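Long-range contacts in hypothetical protein (Geobacillus stearothermophilus, PDB 1SFS), which is of unknown function but carries a glycoside hydrolase-like domain of the Rv2525c type and may be a bacterial lysozyme: residues Ala35-Asp40 with Arg72-Arg77; Leu115-Asn120 with Thr148-Gly153; Ser185-Pro190 with Gln202-Pro207; Trp213-Gly218 with Thr228-Arg233. One frame throughout, in Å; residues are numbered along the deposited sequence. Where two conformers were deposited one is given.

Contact 1 of 4, residues Ala35-Asp40 with Arg72-Arg77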
# COMPACT_ATOMS: atom_id res chain seq x y z
N ALA A 35 3.81 -10.78 -2.17
CA ALA A 35 3.84 -10.82 -3.61
C ALA A 35 2.93 -11.91 -4.18
O ALA A 35 2.33 -11.75 -5.22
CB ALA A 35 5.25 -11.05 -4.08
N GLN A 36 2.84 -13.03 -3.46
CA GLN A 36 2.07 -14.18 -3.95
C GLN A 36 0.64 -14.15 -3.41
O GLN A 36 0.29 -13.51 -2.42
CB GLN A 36 2.85 -15.48 -3.72
CG GLN A 36 2.77 -15.87 -2.30
CD GLN A 36 3.77 -17.02 -2.04
OE1 GLN A 36 4.96 -16.86 -1.92
NE2 GLN A 36 3.25 -18.24 -1.85
N VAL A 37 -0.21 -14.91 -4.11
CA VAL A 37 -1.60 -15.12 -3.77
C VAL A 37 -1.77 -15.67 -2.35
O VAL A 37 -1.03 -16.60 -1.94
CB VAL A 37 -2.24 -16.10 -4.78
CG1 VAL A 37 -3.61 -16.63 -4.38
CG2 VAL A 37 -2.26 -15.44 -6.14
N VAL A 38 -2.80 -15.17 -1.69
CA VAL A 38 -3.18 -15.72 -0.40
C VAL A 38 -4.00 -16.97 -0.64
O VAL A 38 -5.20 -16.90 -0.83
CB VAL A 38 -3.97 -14.72 0.42
CG1 VAL A 38 -4.17 -15.26 1.84
CG2 VAL A 38 -3.27 -13.38 0.51
N THR A 39 -3.39 -18.11 -0.60
CA THR A 39 -4.07 -19.39 -0.53
C THR A 39 -4.40 -19.68 0.90
O THR A 39 -3.89 -19.05 1.84
CB THR A 39 -3.12 -20.48 -1.09
OG1 THR A 39 -2.00 -20.51 -0.22
CG2 THR A 39 -2.78 -20.24 -2.56
N ASP A 40 -5.25 -20.68 1.13
CA ASP A 40 -5.50 -21.09 2.51
C ASP A 40 -4.24 -21.51 3.19
O ASP A 40 -4.01 -21.21 4.37
CB ASP A 40 -6.53 -22.21 2.63
CG ASP A 40 -6.87 -22.48 4.12
OD1 ASP A 40 -7.42 -21.60 4.82
OD2 ASP A 40 -6.62 -23.59 4.64
N ARG A 72 -10.77 -12.21 -8.15
CA ARG A 72 -11.98 -12.19 -7.35
C ARG A 72 -12.03 -13.36 -6.40
O ARG A 72 -12.44 -13.19 -5.23
CB ARG A 72 -13.23 -12.13 -8.26
CG ARG A 72 -13.35 -10.78 -8.93
CD ARG A 72 -14.72 -10.68 -9.55
NE ARG A 72 -15.03 -9.40 -10.13
CZ ARG A 72 -16.08 -8.63 -9.88
NH1 ARG A 72 -17.01 -8.91 -8.98
NH2 ARG A 72 -16.16 -7.49 -10.57
N ASP A 73 -11.66 -14.57 -6.80
CA ASP A 73 -11.67 -15.75 -5.94
C ASP A 73 -10.76 -15.55 -4.71
O ASP A 73 -11.08 -15.88 -3.57
CB ASP A 73 -11.24 -16.98 -6.70
CG ASP A 73 -12.30 -17.54 -7.63
OD1 ASP A 73 -11.98 -18.47 -8.38
OD2 ASP A 73 -13.45 -17.09 -7.59
N GLU A 74 -9.58 -14.96 -4.95
CA GLU A 74 -8.70 -14.69 -3.84
C GLU A 74 -9.31 -13.65 -2.89
O GLU A 74 -9.19 -13.82 -1.67
CB GLU A 74 -7.36 -14.21 -4.37
CG GLU A 74 -6.37 -13.90 -3.27
CD GLU A 74 -5.05 -13.31 -3.70
OE1 GLU A 74 -4.24 -13.06 -2.79
OE2 GLU A 74 -4.81 -13.09 -4.92
N ILE A 75 -9.92 -12.60 -3.41
CA ILE A 75 -10.55 -11.63 -2.51
C ILE A 75 -11.62 -12.27 -1.65
O ILE A 75 -11.69 -11.98 -0.46
CB ILE A 75 -11.08 -10.44 -3.35
CG1 ILE A 75 -9.87 -9.67 -3.96
CG2 ILE A 75 -11.99 -9.57 -2.52
CD1 ILE A 75 -10.27 -8.61 -4.94
N VAL A 76 -12.45 -13.13 -2.25
CA VAL A 76 -13.46 -13.82 -1.49
C VAL A 76 -12.81 -14.59 -0.36
O VAL A 76 -13.29 -14.58 0.80
CB VAL A 76 -14.28 -14.79 -2.40
CG1 VAL A 76 -15.08 -15.78 -1.58
CG2 VAL A 76 -15.19 -13.97 -3.31
N ARG A 77 -11.73 -15.31 -0.64
CA ARG A 77 -11.14 -16.05 0.46
C ARG A 77 -10.58 -15.15 1.57
O ARG A 77 -10.78 -15.39 2.76
CB ARG A 77 -10.08 -16.97 -0.15
CG ARG A 77 -9.35 -17.74 0.93
CD ARG A 77 -8.49 -18.86 0.35
NE ARG A 77 -7.64 -18.36 -0.70
CZ ARG A 77 -7.76 -18.43 -2.01
NH1 ARG A 77 -6.89 -17.89 -2.78
NH2 ARG A 77 -8.79 -19.10 -2.56
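Two charged side chains of helix 72-80, E74 and R77, take hold of the backbone of V38 from one side, the acid at its N-H and the base at its C=O. V38 N gives to E74 OE1 at 2.8 Å with an essentially linear N-H...O angle of 180°, yet it meets the oxygen from above the carboxylate plane, 59° out of it. R77 binds side-on: its NE and NH1 both donate to V38 O, which lies in the guanidinium plane. The NE bond, 2.8 Å to V38 O, runs in the carbonyl plane onto a lone pair, whereas NH1 comes from a direction tilted out of that plane. Two donors on one acceptor fix the rotation of the guanidinium.

V37 and V38 add van der Waals contacts, their methyls against the carboxylate and the guanidinium edge. V37 places its CG1 anti to the backbone N (chi1 168°), and this methyl lies 3.7 Å from E74 CD and also at the guanidinium edge, with R77 NH1 3.9 Å from V37 CG1. V38 CG2 approaches E74 OE1 to 3.5 Å, its side chain crossing that of E74 at about a right angle.

The charge of E74 is answered outside the contact, because OE1 also forms a salt bridge with R58 of strand 55-59. The contact thus binds the loop after strand 29-33 to helix 72-80. T39 N-caps helix 40-49 through L42, D40 bonds to Y81 beyond helix 72-80, and V38 packs on W56 of strand 55-59 and F43 of helix 40-49.

Contact 2 of 4, residues Leu115-Asn120 with Thr148-Gly153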
# COMPACT_ATOMS: atom_id res chain seq x y z
N LEU A 115 -11.84 -6.21 -10.40
CA LEU A 115 -11.82 -7.06 -9.24
C LEU A 115 -13.00 -6.85 -8.33
O LEU A 115 -13.13 -7.57 -7.34
CB LEU A 115 -10.51 -6.79 -8.50
CG LEU A 115 -9.27 -7.34 -9.17
CD1 LEU A 115 -8.01 -6.71 -8.56
CD2 LEU A 115 -9.18 -8.86 -9.14
N GLY A 116 -13.85 -5.87 -8.57
CA GLY A 116 -15.00 -5.64 -7.73
C GLY A 116 -14.67 -4.93 -6.42
O GLY A 116 -15.44 -5.01 -5.47
N ILE A 117 -13.57 -4.18 -6.36
CA ILE A 117 -13.27 -3.40 -5.16
C ILE A 117 -14.20 -2.22 -5.12
O ILE A 117 -14.27 -1.48 -6.13
CB ILE A 117 -11.81 -2.95 -5.10
CG1 ILE A 117 -10.91 -4.17 -5.21
CG2 ILE A 117 -11.59 -2.10 -3.87
CD1 ILE A 117 -9.44 -3.89 -5.18
N PRO A 118 -14.98 -2.00 -4.07
CA PRO A 118 -15.94 -0.89 -4.05
C PRO A 118 -15.27 0.48 -3.98
O PRO A 118 -14.10 0.61 -3.67
CB PRO A 118 -16.72 -1.15 -2.75
CG PRO A 118 -16.19 -2.31 -2.08
CD PRO A 118 -15.03 -2.85 -2.84
N LYS A 119 -16.08 1.49 -4.26
CA LYS A 119 -15.64 2.89 -4.11
C LYS A 119 -15.34 3.25 -2.65
O LYS A 119 -15.69 2.52 -1.69
CB LYS A 119 -16.71 3.83 -4.73
CG LYS A 119 -16.63 3.74 -6.26
CD LYS A 119 -17.47 4.85 -6.88
CE LYS A 119 -17.72 4.59 -8.34
NZ LYS A 119 -18.22 5.76 -9.13
N ASN A 120 -14.70 4.39 -2.49
CA ASN A 120 -14.17 5.01 -1.30
C ASN A 120 -13.25 4.05 -0.54
O ASN A 120 -13.20 3.99 0.69
CB ASN A 120 -15.26 5.60 -0.38
CG ASN A 120 -16.15 6.59 -1.10
OD1 ASN A 120 -15.74 7.47 -1.86
ND2 ASN A 120 -17.44 6.46 -0.85
N THR A 148 -13.11 9.11 -9.44
CA THR A 148 -13.43 7.70 -9.48
C THR A 148 -14.03 7.12 -8.21
O THR A 148 -14.55 6.01 -8.21
CB THR A 148 -12.18 6.88 -9.84
OG1 THR A 148 -11.35 6.71 -8.69
CG2 THR A 148 -11.43 7.49 -11.00
N GLY A 149 -13.86 7.88 -7.14
CA GLY A 149 -14.29 7.37 -5.86
C GLY A 149 -13.22 6.57 -5.10
O GLY A 149 -13.46 6.31 -3.93
N TYR A 150 -12.12 6.17 -5.75
CA TYR A 150 -11.04 5.52 -5.02
C TYR A 150 -10.16 6.59 -4.39
O TYR A 150 -10.01 7.71 -4.89
CB TYR A 150 -10.23 4.66 -5.97
CG TYR A 150 -11.03 3.48 -6.45
CD1 TYR A 150 -11.60 3.47 -7.70
CD2 TYR A 150 -11.29 2.38 -5.64
CE1 TYR A 150 -12.35 2.41 -8.15
CE2 TYR A 150 -12.03 1.31 -6.07
CZ TYR A 150 -12.57 1.32 -7.33
OH TYR A 150 -13.32 0.27 -7.79
N ARG A 151 -9.58 6.27 -3.25
CA ARG A 151 -8.74 7.18 -2.49
C ARG A 151 -7.28 6.90 -2.78
O ARG A 151 -6.88 5.72 -2.83
CB ARG A 151 -9.06 7.09 -1.01
CG ARG A 151 -8.43 8.19 -0.19
CD ARG A 151 -8.80 8.10 1.29
NE ARG A 151 -8.14 9.23 1.98
CZ ARG A 151 -8.36 9.57 3.24
NH1 ARG A 151 -7.74 10.55 3.81
NH2 ARG A 151 -9.19 8.84 3.99
N PRO A 152 -6.44 7.91 -2.92
CA PRO A 152 -5.02 7.67 -3.26
C PRO A 152 -4.20 7.26 -2.06
O PRO A 152 -4.12 7.94 -1.04
CB PRO A 152 -4.56 9.03 -3.79
CG PRO A 152 -5.49 10.03 -3.21
CD PRO A 152 -6.81 9.34 -3.02
N GLY A 153 -3.52 6.14 -2.21
CA GLY A 153 -2.49 5.70 -1.28
C GLY A 153 -1.12 5.80 -1.91
O GLY A 153 -0.98 5.66 -3.15
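Y150 reaches across to the loop 115-120 and gives its phenolic proton to I117 O, with OH 2.6 Å from that oxygen. This is the tight half of the contact. The I117 oxygen lies at the ring edge, near the ring plane, and the donor is tilted 25° from the carbonyl plane. Y150 CG stands anti to the carbonyl carbon (chi1 -68°), so that although CB points away from the loop the hydroxyl comes back to it. Y150 CE2 is closely packed, lying 3.2 Å from P118 O, an oxygen buried without a polar partner, and 4.1 Å from I117 CG2, whose side chain crosses the tyrosine at about a right angle. A phenylalanine here would probably leave I117 O without its hydroxyl donor and the ring less firmly fixed against the loop.

The other half lies nearer solvent. N120 N donates to G149 O at 2.7 Å, from above the carbonyl plane, and the extended K119 chain runs alongside T148 O with CD 3.4 Å from that oxygen. G149 has a positive phi (89°), and a side chain on it would run into K119 CD. Just before the strand, Y150 N bonds to T148 OG1 at 3.1 Å, making an ST turn whose hydroxyl also bonds L145 O.

Helix 98-114 backs the tyrosine through V109, A112 and R113. A Schellman motif at G116 ends helix 98-114; two successive alpha-to-beta loops are thus tied beside adjacent parallel strands 122-126 and 151-156, consistent with a beta/alpha glycoside hydrolase-like domain.

Contact 3 of 4, residues Ser185-Pro190 with Gln202-Pro207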
# COMPACT_ATOMS: atom_id res chain seq x y z
N SER A 185 4.30 3.84 4.94
CA SER A 185 5.72 4.11 5.03
C SER A 185 6.52 2.83 5.15
O SER A 185 6.20 1.96 5.97
CB SER A 185 5.98 4.98 6.26
OG SER A 185 7.37 5.21 6.35
N ALA A 186 7.60 2.74 4.38
CA ALA A 186 8.53 1.64 4.38
C ALA A 186 9.76 1.86 5.23
O ALA A 186 10.76 1.18 5.06
CB ALA A 186 8.94 1.31 2.94
N ALA A 187 9.70 2.77 6.20
CA ALA A 187 10.83 3.04 7.09
C ALA A 187 10.33 3.48 8.45
O ALA A 187 9.25 4.10 8.52
CB ALA A 187 11.67 4.20 6.51
N PRO A 188 11.09 3.27 9.50
CA PRO A 188 12.29 2.41 9.53
C PRO A 188 11.87 0.96 9.47
O PRO A 188 10.67 0.62 9.51
CB PRO A 188 12.93 2.77 10.89
CG PRO A 188 11.75 3.09 11.73
CD PRO A 188 10.76 3.80 10.84
N ARG A 189 12.83 0.07 9.39
CA ARG A 189 12.58 -1.34 9.17
C ARG A 189 13.33 -2.19 10.18
O ARG A 189 14.39 -2.80 9.88
CB ARG A 189 13.02 -1.67 7.74
CG ARG A 189 12.57 -3.00 7.22
CD ARG A 189 13.01 -3.28 5.76
NE ARG A 189 12.46 -2.25 4.93
CZ ARG A 189 13.01 -1.62 3.92
NH1 ARG A 189 14.21 -1.94 3.47
NH2 ARG A 189 12.29 -0.65 3.36
N PRO A 190 12.89 -2.21 11.43
CA PRO A 190 13.60 -2.97 12.47
C PRO A 190 13.58 -4.47 12.22
O PRO A 190 14.49 -5.13 12.70
CB PRO A 190 12.84 -2.62 13.74
CG PRO A 190 11.44 -2.21 13.29
CD PRO A 190 11.75 -1.48 11.99
N GLN A 202 5.48 3.50 14.94
CA GLN A 202 6.40 4.63 14.81
C GLN A 202 6.96 4.75 13.39
O GLN A 202 8.20 4.80 13.20
CB GLN A 202 7.53 4.56 15.86
CG GLN A 202 8.23 3.25 15.88
CD GLN A 202 9.05 2.86 17.08
OE1 GLN A 202 8.80 1.72 17.46
NE2 GLN A 202 9.97 3.66 17.58
N PRO A 203 6.12 4.83 12.36
CA PRO A 203 6.70 5.00 11.01
C PRO A 203 7.41 6.33 10.85
O PRO A 203 7.02 7.35 11.45
CB PRO A 203 5.47 5.00 10.13
CG PRO A 203 4.36 5.45 10.97
CD PRO A 203 4.68 4.86 12.33
N ALA A 204 8.41 6.31 9.97
CA ALA A 204 8.98 7.59 9.45
C ALA A 204 7.91 8.28 8.59
O ALA A 204 7.16 7.64 7.87
CB ALA A 204 10.19 7.30 8.61
N ALA A 205 7.93 9.59 8.63
CA ALA A 205 6.99 10.41 7.87
C ALA A 205 7.74 11.44 7.06
O ALA A 205 8.82 11.85 7.42
CB ALA A 205 6.10 11.12 8.86
N PRO A 206 7.14 11.93 5.97
CA PRO A 206 7.75 13.08 5.29
C PRO A 206 7.66 14.30 6.17
O PRO A 206 6.87 14.35 7.11
CB PRO A 206 6.88 13.25 4.08
CG PRO A 206 5.56 12.71 4.48
CD PRO A 206 5.86 11.54 5.38
N PRO A 207 8.46 15.34 5.89
CA PRO A 207 8.52 16.51 6.77
C PRO A 207 7.43 17.52 6.50
O PRO A 207 7.73 18.71 6.57
CB PRO A 207 9.91 17.03 6.50
CG PRO A 207 10.17 16.71 5.10
CD PRO A 207 9.52 15.38 4.87
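A187 O is the polar atom on which this contact turns: A204 N donates to it at 2.8 Å, with an N-H...O angle of 159° and the donor tilted 29° from the carbonyl plane. The hydroxyl of S185 lies near the same oxygen, OG being 3.1 Å from A187 O, and it is also 2.9 Å from A204 O across the contact. One proton cannot fully serve both acceptors, and the geometry leaves the choice unsettled. With OG anti to the backbone N (chi1 178°), S185 sends its hydroxyl between the two carbonyls, while its CB rests 3.9 Å from P203 CB.

Small side chains fill the remainder. The methyl of A204 points at the opposing segment and lies 3.3 Å from A187 O, close to the carbonyl that receives its own N-H; the CB atoms of A187 and A204 are 4.0 Å apart. A cis peptide bond precedes P188, whose ring approaches through CD, 3.5 Å from A204 N. The P203 ring touches V212 and W215 of strand 211-218, so the contact rests on the sheet beneath.

Both segments belong to the connection between strands 182-185 and 211-218, and neither is helical here. The A204 N to A187 O bond, next to a cis-proline, holds together two parts of a long irregular loop that leaves the end of strand 182-185 and passes back beside it before entering strand 211-218.

Contact 4 of 4, residues Trp213-Gly218 with Thr228-Arg233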
# COMPACT_ATOMS: atom_id res chain seq x y z
N TRP A 213 -0.63 6.14 7.82
CA TRP A 213 -1.53 5.20 8.45
C TRP A 213 -1.12 3.76 8.32
O TRP A 213 -1.79 2.89 8.86
CB TRP A 213 -2.96 5.36 7.93
CG TRP A 213 -3.62 6.65 8.33
CD1 TRP A 213 -3.15 7.64 9.12
CD2 TRP A 213 -4.94 7.02 7.88
NE1 TRP A 213 -4.13 8.64 9.21
CE2 TRP A 213 -5.21 8.28 8.45
CE3 TRP A 213 -5.88 6.40 7.05
CZ2 TRP A 213 -6.41 8.94 8.21
CZ3 TRP A 213 -7.08 7.05 6.81
CH2 TRP A 213 -7.28 8.27 7.40
N VAL A 214 -0.06 3.46 7.61
CA VAL A 214 0.47 2.11 7.49
C VAL A 214 1.98 2.17 7.61
O VAL A 214 2.59 3.13 7.13
CB VAL A 214 0.07 1.39 6.18
CG1 VAL A 214 0.01 -0.12 6.40
CG2 VAL A 214 -1.21 1.94 5.58
N TRP A 215 2.59 1.14 8.17
CA TRP A 215 4.02 1.08 8.38
C TRP A 215 4.50 -0.35 8.09
O TRP A 215 4.11 -1.28 8.83
CB TRP A 215 4.35 1.44 9.83
CG TRP A 215 5.80 1.37 10.16
CD1 TRP A 215 6.88 1.56 9.37
CD2 TRP A 215 6.35 1.06 11.45
NE1 TRP A 215 8.03 1.39 10.06
CE2 TRP A 215 7.73 1.08 11.35
CE3 TRP A 215 5.76 0.74 12.68
CZ2 TRP A 215 8.57 0.80 12.44
CZ3 TRP A 215 6.58 0.46 13.77
CH2 TRP A 215 7.96 0.50 13.63
N GLN A 216 5.33 -0.54 7.10
CA GLN A 216 5.98 -1.83 6.84
C GLN A 216 7.24 -1.85 7.72
O GLN A 216 8.25 -1.23 7.37
CB GLN A 216 6.29 -2.01 5.39
CG GLN A 216 6.68 -3.45 5.06
CD GLN A 216 7.04 -3.55 3.62
OE1 GLN A 216 8.05 -2.93 3.23
NE2 GLN A 216 6.25 -4.26 2.84
N TYR A 217 7.17 -2.53 8.85
CA TYR A 217 8.28 -2.53 9.78
C TYR A 217 9.27 -3.66 9.58
O TYR A 217 10.35 -3.64 10.17
CB TYR A 217 7.77 -2.48 11.22
CG TYR A 217 7.15 -3.74 11.71
CD1 TYR A 217 7.90 -4.72 12.33
CD2 TYR A 217 5.78 -3.99 11.66
CE1 TYR A 217 7.33 -5.88 12.81
CE2 TYR A 217 5.20 -5.14 12.13
CZ TYR A 217 5.98 -6.10 12.73
OH TYR A 217 5.39 -7.24 13.20
N GLY A 218 8.92 -4.63 8.73
CA GLY A 218 9.83 -5.69 8.42
C GLY A 218 9.52 -6.32 7.08
O GLY A 218 8.35 -6.38 6.68
N THR A 228 5.73 -7.72 7.23
CA THR A 228 4.91 -7.40 8.37
C THR A 228 4.69 -5.90 8.50
O THR A 228 5.59 -5.08 8.33
CB THR A 228 5.47 -7.98 9.68
OG1 THR A 228 6.80 -7.50 9.90
CG2 THR A 228 5.51 -9.51 9.63
N ASN A 229 3.43 -5.56 8.86
CA ASN A 229 2.97 -4.17 8.89
C ASN A 229 2.19 -3.90 10.16
O ASN A 229 1.60 -4.80 10.77
CB ASN A 229 2.03 -3.90 7.72
CG ASN A 229 2.70 -4.09 6.39
OD1 ASN A 229 3.45 -3.26 5.93
ND2 ASN A 229 2.39 -5.21 5.74
N LEU A 230 2.14 -2.62 10.51
CA LEU A 230 1.24 -2.07 11.49
C LEU A 230 0.44 -0.94 10.86
O LEU A 230 0.92 -0.28 9.93
CB LEU A 230 1.96 -1.56 12.72
CG LEU A 230 2.60 -2.65 13.60
CD1 LEU A 230 3.68 -2.03 14.48
CD2 LEU A 230 1.54 -3.32 14.42
N ALA A 231 -0.73 -0.67 11.38
CA ALA A 231 -1.60 0.39 10.83
C ALA A 231 -2.27 1.17 11.93
O ALA A 231 -2.57 0.66 13.00
CB ALA A 231 -2.64 -0.17 9.90
N ASP A 232 -2.60 2.41 11.59
CA ASP A 232 -3.55 3.21 12.31
C ASP A 232 -4.95 2.65 12.01
O ASP A 232 -5.26 2.33 10.86
CB ASP A 232 -3.42 4.65 11.80
CG ASP A 232 -4.25 5.70 12.54
OD1 ASP A 232 -5.48 5.59 12.49
OD2 ASP A 232 -3.66 6.61 13.12
N ARG A 233 -5.80 2.50 13.03
CA ARG A 233 -7.12 1.85 12.80
C ARG A 233 -7.98 2.60 11.80
O ARG A 233 -8.89 2.02 11.18
CB ARG A 233 -7.83 1.66 14.15
CG ARG A 233 -8.88 0.56 14.15
CD ARG A 233 -9.51 0.26 15.51
NE ARG A 233 -9.28 -1.12 15.95
CZ ARG A 233 -8.68 -1.54 17.07
NH1 ARG A 233 -8.18 -0.74 18.00
NH2 ARG A 233 -8.55 -2.84 17.30
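T228 sets its hydroxyl over the ring of Y217, OG1 lying 3.2 Å above the plane and displaced toward the rim. The tyrosine takes the chi1 of 72° that holds CG between its backbone N and carbonyl carbon, which folds the ring back over T228. The CB of Y217 lies over the centre of the W215 ring, 3.5 Å above its plane. Beyond T228, L230 reaches both aromatics: its CD1 is 3.9 Å from W215 CZ3, the two side chains lying side by side, and its CG is 3.9 Å from Y217 CE2. Replacing Y217 by an alanine is likely to take the ring away from T228 OG1 and L230 and leave T193 and W30 without their hydroxyl partner.

V214, Q216, N229 and A231 point to the other sheet face. N229 lays its amide 28° from the plane of the Q216 amide; both amides bond D33, and Q216 OE1 also bonds Y155 OH. At the far end D232 places CG over a face of the W213 ring, carboxylate and ring planes 25° apart, and its OD2 forms a salt bridge with R234.

Beneath these side chains the strands run antiparallel. W215 and L230 form a hydrogen-bonded pair, with W215 N 2.8 Å from L230 O. Y217 and G218 both face T228, a classic beta bulge that shifts the register by one. The hairpin lies between strand 182-185, bonded to strand 211-218, and strand 29-33, where G31 bonds N229.

From the N terminus, the four contacts follow one another in series and none nest or cross. Contact 1 closes the loop running from strand 29-33 through helix 40-49 and strand 55-59 to helix 72-80. Contact 2 spans strand 122-126 and helix 135-145, and touches contact 1 where R72 packs on L115 and G116. Contact 3 closes the excursion after strand 182-185, and contact 4 joins the final hairpin. These two are neighbours, centres about 9 Å apart, linked by S185 N to V214 O and by P188 O to W215 NE1. Contacts 2 and 4 reach the same sheet, and R151 packs against W213; contacts 1 and 3 lie on opposite sides of the chain's centre.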